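Local coordinates for RNA-binding protein (PDB 7JLY) that probably binds RNA through a single RNA recognition motif and also binds calcium, at residues Asp18-Leu23 with Thr30-Ile35; Val49-Glu54 with Arg58-Glu63. One frame throughout, in Å; residues are numbered along the deposited sequence.

Contact 1: residues Asp18-Leu23 with Thr30-Ile35; sequences DLTGLL and TSARVI
Thr20 and Ala32 meet where the helix passes closest to the edge strand. Their CA atoms lie 6.2 Å apart, and Thr20 OG1 rests on the methyl of Ala32 (OG1 to CB 3.2 Å). Such a short approach suits alanine, whose lone CB points toward the helix and takes up little room. With chi1 at -60° the Thr20 hydroxyl swings back over the preceding turn, where OG1 hydrogen-bonds to Glu16 O. Its polar demand is thus met within the helix, although its nearest neighbour on the strand is a methyl group.

One residue earlier, Leu19 is the buried hydrophobic member of the contact. Its CD1 reaches Val34 CG2 at 3.9 Å, the two side chains crossing at about a right angle, and CD1 also comes within 4.3 Å of Arg33 O. This is the first helix of the RNA recognition motif laid across strand 29-36, the outermost strand on this side of the beta sheet; the segment axes approach to 8.3 Å with their directions 135° apart. Leu19 also packs on Val49 of the adjoining strand, with its CB nearest, while CD1 turns to Val34. Beta-branched Val34 favours the extended backbone of its strand.

Against this buried leucine, the Thr20-Ala32 side is more open: both residues are partly exposed, and a single short touch joins them. The two segments bury just 150 Å² together, with no hydrogen bond between them. Arg33 CB points away from the helix, and its long side chain leaves by the other face of the sheet, where it touches Phe48 and Glu84.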
loop_
_atom_site.group_PDB
_atom_site.type_symbol
_atom_site.label_atom_id
_atom_site.label_comp_id
_atom_site.label_asym_id
_atom_site.label_seq_id
_atom_site.Cartn_x
_atom_site.Cartn_y
_atom_site.Cartn_z
ATOM N N ASP A 18 -5.574 0.458 7.449
ATOM C CA ASP A 18 -4.564 -0.557 7.713
ATOM C C ASP A 18 -3.308 -0.336 6.867
ATOM O O ASP A 18 -2.192 -0.583 7.336
ATOM C CB ASP A 18 -5.141 -1.950 7.452
ATOM C CG ASP A 18 -6.386 -2.224 8.284
ATOM O OD1 ASP A 18 -6.397 -1.824 9.463
ATOM O OD2 ASP A 18 -7.351 -2.829 7.764
ATOM N N LEU A 19 -3.484 0.110 5.621
ATOM C CA LEU A 19 -2.341 0.413 4.761
ATOM C C LEU A 19 -1.592 1.623 5.279
ATOM O O LEU A 19 -0.371 1.628 5.325
ATOM C CB LEU A 19 -2.779 0.655 3.322
ATOM C CG LEU A 19 -3.320 -0.582 2.605
ATOM C CD1 LEU A 19 -3.618 -0.234 1.169
ATOM C CD2 LEU A 19 -2.304 -1.724 2.673
ATOM N N THR A 20 -2.331 2.654 5.675
ATOM C CA THR A 20 -1.702 3.825 6.254
ATOM C C THR A 20 -0.971 3.434 7.526
ATOM O O THR A 20 0.157 3.868 7.752
ATOM C CB THR A 20 -2.722 4.925 6.570
ATOM O OG1 THR A 20 -3.386 5.323 5.358
ATOM C CG2 THR A 20 -2.022 6.128 7.184
ATOM N N GLY A 21 -1.608 2.601 8.347
ATOM C CA GLY A 21 -1.022 2.188 9.618
ATOM C C GLY A 21 0.309 1.480 9.422
ATOM O O GLY A 21 1.264 1.655 10.201
ATOM N N LEU A 22 0.359 0.667 8.373
ATOM C CA LEU A 22 1.545 -0.091 8.018
ATOM C C LEU A 22 2.674 0.811 7.528
ATOM O O LEU A 22 3.807 0.736 8.014
ATOM C CB LEU A 22 1.196 -1.128 6.943
ATOM C CG LEU A 22 2.316 -2.093 6.542
ATOM C CD1 LEU A 22 2.747 -2.920 7.739
ATOM C CD2 LEU A 22 1.869 -2.989 5.381
ATOM N N LEU A 23 2.361 1.663 6.553
ATOM C CA LEU A 23 3.390 2.443 5.868
ATOM C C LEU A 23 3.815 3.680 6.662
ATOM O O LEU A 23 4.959 4.123 6.545
ATOM C CB LEU A 23 2.910 2.850 4.463
ATOM C CG LEU A 23 3.116 1.804 3.348
ATOM C CD1 LEU A 23 4.583 1.474 3.203
ATOM C CD2 LEU A 23 2.308 0.517 3.571
ATOM N N THR A 30 0.781 10.441 2.516
ATOM C CA THR A 30 -0.127 11.507 2.096
ATOM C C THR A 30 -1.401 10.993 1.447
ATOM O O THR A 30 -2.359 11.739 1.272
ATOM C CB THR A 30 0.543 12.467 1.109
ATOM O OG1 THR A 30 1.021 11.733 -0.028
ATOM C CG2 THR A 30 1.698 13.154 1.773
ATOM N N SER A 31 -1.405 9.720 1.075
ATOM C CA SER A 31 -2.538 9.147 0.378
ATOM C C SER A 31 -2.567 7.641 0.572
ATOM O O SER A 31 -1.522 6.998 0.588
ATOM C CB SER A 31 -2.464 9.491 -1.119
ATOM O OG SER A 31 -3.571 8.956 -1.811
ATOM N N ALA A 32 -3.764 7.082 0.719
ATOM C CA ALA A 32 -3.917 5.636 0.774
ATOM C C ALA A 32 -5.246 5.267 0.127
ATOM O O ALA A 32 -6.292 5.849 0.446
ATOM C CB ALA A 32 -3.847 5.126 2.216
ATOM N N ARG A 33 -5.197 4.328 -0.813
ATOM C CA ARG A 33 -6.384 3.953 -1.575
ATOM C C ARG A 33 -6.414 2.444 -1.737
ATOM O O ARG A 33 -5.414 1.856 -2.130
ATOM C CB ARG A 33 -6.385 4.616 -2.959
ATOM C CG ARG A 33 -6.199 6.122 -2.958
ATOM C CD ARG A 33 -6.277 6.693 -4.370
ATOM N NE ARG A 33 -5.059 6.473 -5.150
ATOM C CZ ARG A 33 -5.034 5.973 -6.385
ATOM N NH1 ARG A 33 -6.165 5.626 -6.993
ATOM N NH2 ARG A 33 -3.875 5.817 -7.016
ATOM N N VAL A 34 -7.544 1.818 -1.416
ATOM C CA VAL A 34 -7.762 0.424 -1.788
ATOM C C VAL A 34 -8.650 0.420 -3.013
ATOM O O VAL A 34 -9.690 1.082 -3.027
ATOM C CB VAL A 34 -8.422 -0.396 -0.669
ATOM C CG1 VAL A 34 -8.859 -1.762 -1.206
ATOM C CG2 VAL A 34 -7.466 -0.563 0.528
ATOM N N ILE A 35 -8.230 -0.280 -4.060
ATOM C CA ILE A 35 -9.009 -0.318 -5.297
ATOM C C ILE A 35 -10.147 -1.304 -5.114
ATOM O O ILE A 35 -9.932 -2.411 -4.618
ATOM C CB ILE A 35 -8.161 -0.733 -6.511
ATOM C CG1 ILE A 35 -6.942 0.182 -6.658
ATOM C CG2 ILE A 35 -9.012 -0.733 -7.785
ATOM C CD1 ILE A 35 -7.293 1.660 -6.716
#

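Contact 2: residues Val49-Glu54 with Arg58-Glu63; sequences VEMEDE and RRAIEE. With CA (calcium ion), chain C.
The first turn of the second helix of the RNA recognition motif, entered from strand 46-51 through Glu52 and Asp53, joins Glu54 to Arg58. Arg58 N donates to Glu54 O over 3.0 Å in a nearly straight bond (166°), the ordinary i to i+4 link of an alpha-helix. Above it the side chains form a salt bridge in which one oxygen, Glu54 OE1, faces both terminal nitrogens of Arg58: NH1 at 2.8 Å and NH2 at 2.7 Å, the latter a weak hydrogen bond. OE1 sits at the guanidinium edge, near its plane, but is approached from above the carboxylate, the two planes standing 86° apart. The arginine chain runs extended from CG to NE, back toward the start of the helix, which brings its guanidinium beside Glu54. That leaves Glu54 OE2 for the calcium ion, 2.7 Å away, whose water 1 also accepts a long, weak bond from Arg58 NH2. Two further waters bind the ion, and the positive charges of calcium and arginine would both favour an ionised carboxylate.

Just before the helix in this beta-alpha connection, Asp53 occupies the N-cap; in one of its two conformers OD2 accepts from Asp56 N. On the inner side, Met51 SD lies 4.4 Å from Ala60 CB. The unbranched thioether reaches from the strand to the underside of the helix, while the small alanine allows a close approach to Leu23 of the other helix.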
loop_
_atom_site.group_PDB
_atom_site.type_symbol
_atom_site.label_atom_id
_atom_site.label_comp_id
_atom_site.label_asym_id
_atom_site.label_seq_id
_atom_site.Cartn_x
_atom_site.Cartn_y
_atom_site.Cartn_z
ATOM N N VAL A 49 -0.268 3.437 -1.842
ATOM C CA VAL A 49 0.067 4.377 -0.780
ATOM C C VAL A 49 1.117 5.367 -1.286
ATOM O O VAL A 49 2.124 4.961 -1.856
ATOM C CB VAL A 49 0.615 3.668 0.477
ATOM C CG1 VAL A 49 0.978 4.704 1.520
ATOM C CG2 VAL A 49 -0.413 2.660 1.036
ATOM N N GLU A 50 0.880 6.661 -1.089
ATOM C CA GLU A 50 1.877 7.657 -1.440
ATOM C C GLU A 50 2.579 8.126 -0.182
ATOM O O GLU A 50 1.934 8.402 0.835
ATOM C CB GLU A 50 1.245 8.845 -2.169
ATOM C CG GLU A 50 0.957 8.558 -3.631
ATOM C CD GLU A 50 0.437 9.777 -4.369
ATOM O OE1 GLU A 50 1.045 10.860 -4.236
ATOM O OE2 GLU A 50 -0.582 9.654 -5.076
ATOM N N MET A 51 3.903 8.198 -0.250
ATOM C CA MET A 51 4.707 8.702 0.852
ATOM C C MET A 51 5.458 9.932 0.361
ATOM O O MET A 51 5.879 9.986 -0.791
ATOM C CB MET A 51 5.671 7.633 1.369
ATOM C CG MET A 51 4.966 6.456 2.041
ATOM S SD MET A 51 6.123 5.261 2.708
ATOM C CE MET A 51 6.734 6.162 4.135
ATOM N N GLU A 52 5.602 10.931 1.221
ATOM C CA GLU A 52 6.152 12.206 0.763
ATOM C C GLU A 52 7.653 12.117 0.456
ATOM O O GLU A 52 8.151 12.798 -0.434
ATOM C CB GLU A 52 5.888 13.308 1.792
ATOM C CG GLU A 52 6.318 14.720 1.325
ATOM C CD GLU A 52 5.645 15.173 0.012
ATOM O OE1 GLU A 52 4.432 14.904 -0.180
ATOM O OE2 GLU A 52 6.338 15.802 -0.832
ATOM N N ASP A 53 8.356 11.256 1.191
ATOM C CA ASP A 53 9.807 11.125 1.078
ATOM C C ASP A 53 10.187 9.828 0.371
ATOM O O ASP A 53 9.920 8.743 0.889
ATOM C CB ASP A 53 10.453 11.176 2.471
ATOM C CG ASP A 53 11.972 11.211 2.418
ATOM O OD1 ASP A 53 12.531 12.316 2.246
ATOM O OD2 ASP A 53 12.607 10.144 2.566
ATOM N N GLU A 54 10.808 9.944 -0.802
ATOM C CA GLU A 54 11.237 8.780 -1.572
ATOM C C GLU A 54 12.120 7.833 -0.785
ATOM O O GLU A 54 12.056 6.615 -0.963
ATOM C CB GLU A 54 12.006 9.225 -2.816
ATOM C CG GLU A 54 11.215 9.158 -4.085
ATOM C CD GLU A 54 12.105 9.202 -5.316
ATOM O OE1 GLU A 54 13.350 9.221 -5.155
ATOM O OE2 GLU A 54 11.556 9.208 -6.443
ATOM N N ARG A 58 11.378 3.834 -0.127
ATOM C CA ARG A 58 12.300 2.755 -0.491
ATOM C C ARG A 58 12.651 1.912 0.727
ATOM O O ARG A 58 12.786 0.691 0.625
ATOM C CB ARG A 58 13.568 3.321 -1.132
ATOM C CG ARG A 58 13.282 4.016 -2.460
ATOM C CD ARG A 58 14.540 4.286 -3.282
ATOM N NE ARG A 58 14.213 4.897 -4.571
ATOM C CZ ARG A 58 14.208 6.211 -4.797
ATOM N NH1 ARG A 58 14.522 7.057 -3.820
ATOM N NH2 ARG A 58 13.894 6.683 -6.001
ATOM N N ARG A 59 12.791 2.561 1.880
ATOM C CA ARG A 59 13.061 1.840 3.122
ATOM C C ARG A 59 11.882 0.934 3.478
ATOM O O ARG A 59 12.066 -0.215 3.885
ATOM C CB ARG A 59 13.342 2.820 4.262
ATOM C CG ARG A 59 13.248 2.199 5.638
ATOM C CD ARG A 59 13.351 3.270 6.715
ATOM N NE ARG A 59 14.685 3.867 6.736
ATOM C CZ ARG A 59 15.703 3.342 7.412
ATOM N NH1 ARG A 59 15.520 2.223 8.109
ATOM N NH2 ARG A 59 16.891 3.930 7.399
ATOM N N ALA A 60 10.662 1.451 3.322
ATOM C CA ALA A 60 9.479 0.656 3.657
ATOM C C ALA A 60 9.401 -0.572 2.757
ATOM O O ALA A 60 9.137 -1.676 3.221
ATOM C CB ALA A 60 8.205 1.486 3.539
ATOM N N ILE A 61 9.654 -0.381 1.466
ATOM C CA ILE A 61 9.608 -1.500 0.535
ATOM C C ILE A 61 10.657 -2.559 0.899
ATOM O O ILE A 61 10.383 -3.758 0.869
ATOM C CB ILE A 61 9.813 -1.005 -0.916
ATOM C CG1 ILE A 61 8.567 -0.249 -1.382
ATOM C CG2 ILE A 61 10.149 -2.176 -1.857
ATOM C CD1 ILE A 61 8.822 0.714 -2.524
ATOM N N GLU A 62 11.846 -2.112 1.278
ATOM C CA GLU A 62 12.943 -3.027 1.590
ATOM C C GLU A 62 12.641 -3.842 2.850
ATOM O O GLU A 62 12.940 -5.037 2.925
ATOM C CB GLU A 62 14.249 -2.244 1.766
ATOM C CG GLU A 62 15.451 -3.079 2.213
ATOM C CD GLU A 62 16.036 -3.921 1.093
ATOM O OE1 GLU A 62 15.637 -3.725 -0.082
ATOM O OE2 GLU A 62 16.892 -4.787 1.388
ATOM N N GLU A 63 12.038 -3.194 3.837
ATOM C CA GLU A 63 11.698 -3.892 5.072
ATOM C C GLU A 63 10.520 -4.835 4.854
ATOM O O GLU A 63 10.532 -5.991 5.294
ATOM C CB GLU A 63 11.374 -2.893 6.197
ATOM C CG GLU A 63 10.779 -3.576 7.433
ATOM C CD GLU A 63 10.918 -2.755 8.694
ATOM O OE1 GLU A 63 11.879 -1.948 8.778
ATOM O OE2 GLU A 63 10.072 -2.924 9.597
HETATM CA CA CA C . 10.447 8.763 -8.816
HETATM O O HOH W 1 11.824 6.670 -8.519
HETATM O O HOH W 2 8.742 7.054 -8.514
HETATM O O HOH W 3 12.351 9.908 -8.399
#

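How the contacts relate
Contact 1 closes before contact 2 opens along the chain, and their centres lie 12 Å apart. In the beta-alpha-beta-beta-alpha-beta order of the RNA recognition motif, contact 1 joins the first helix to the second strand and contact 2 the third strand to the second helix. Strands 29-36 and 46-51 are antiparallel neighbours in one sheet, joined where Thr30 and Ser31 both face Glu50 in a classic beta bulge. Thr30 N to Glu50 O and Ser31 O to Glu50 N, each 2.9 Å, are probable hydrogen bonds. The apolar parts, Leu19 with Val34 and Met51 with Ala60, lie on the helix-covered face; the opposite face is the usual RNA-binding surface in this family.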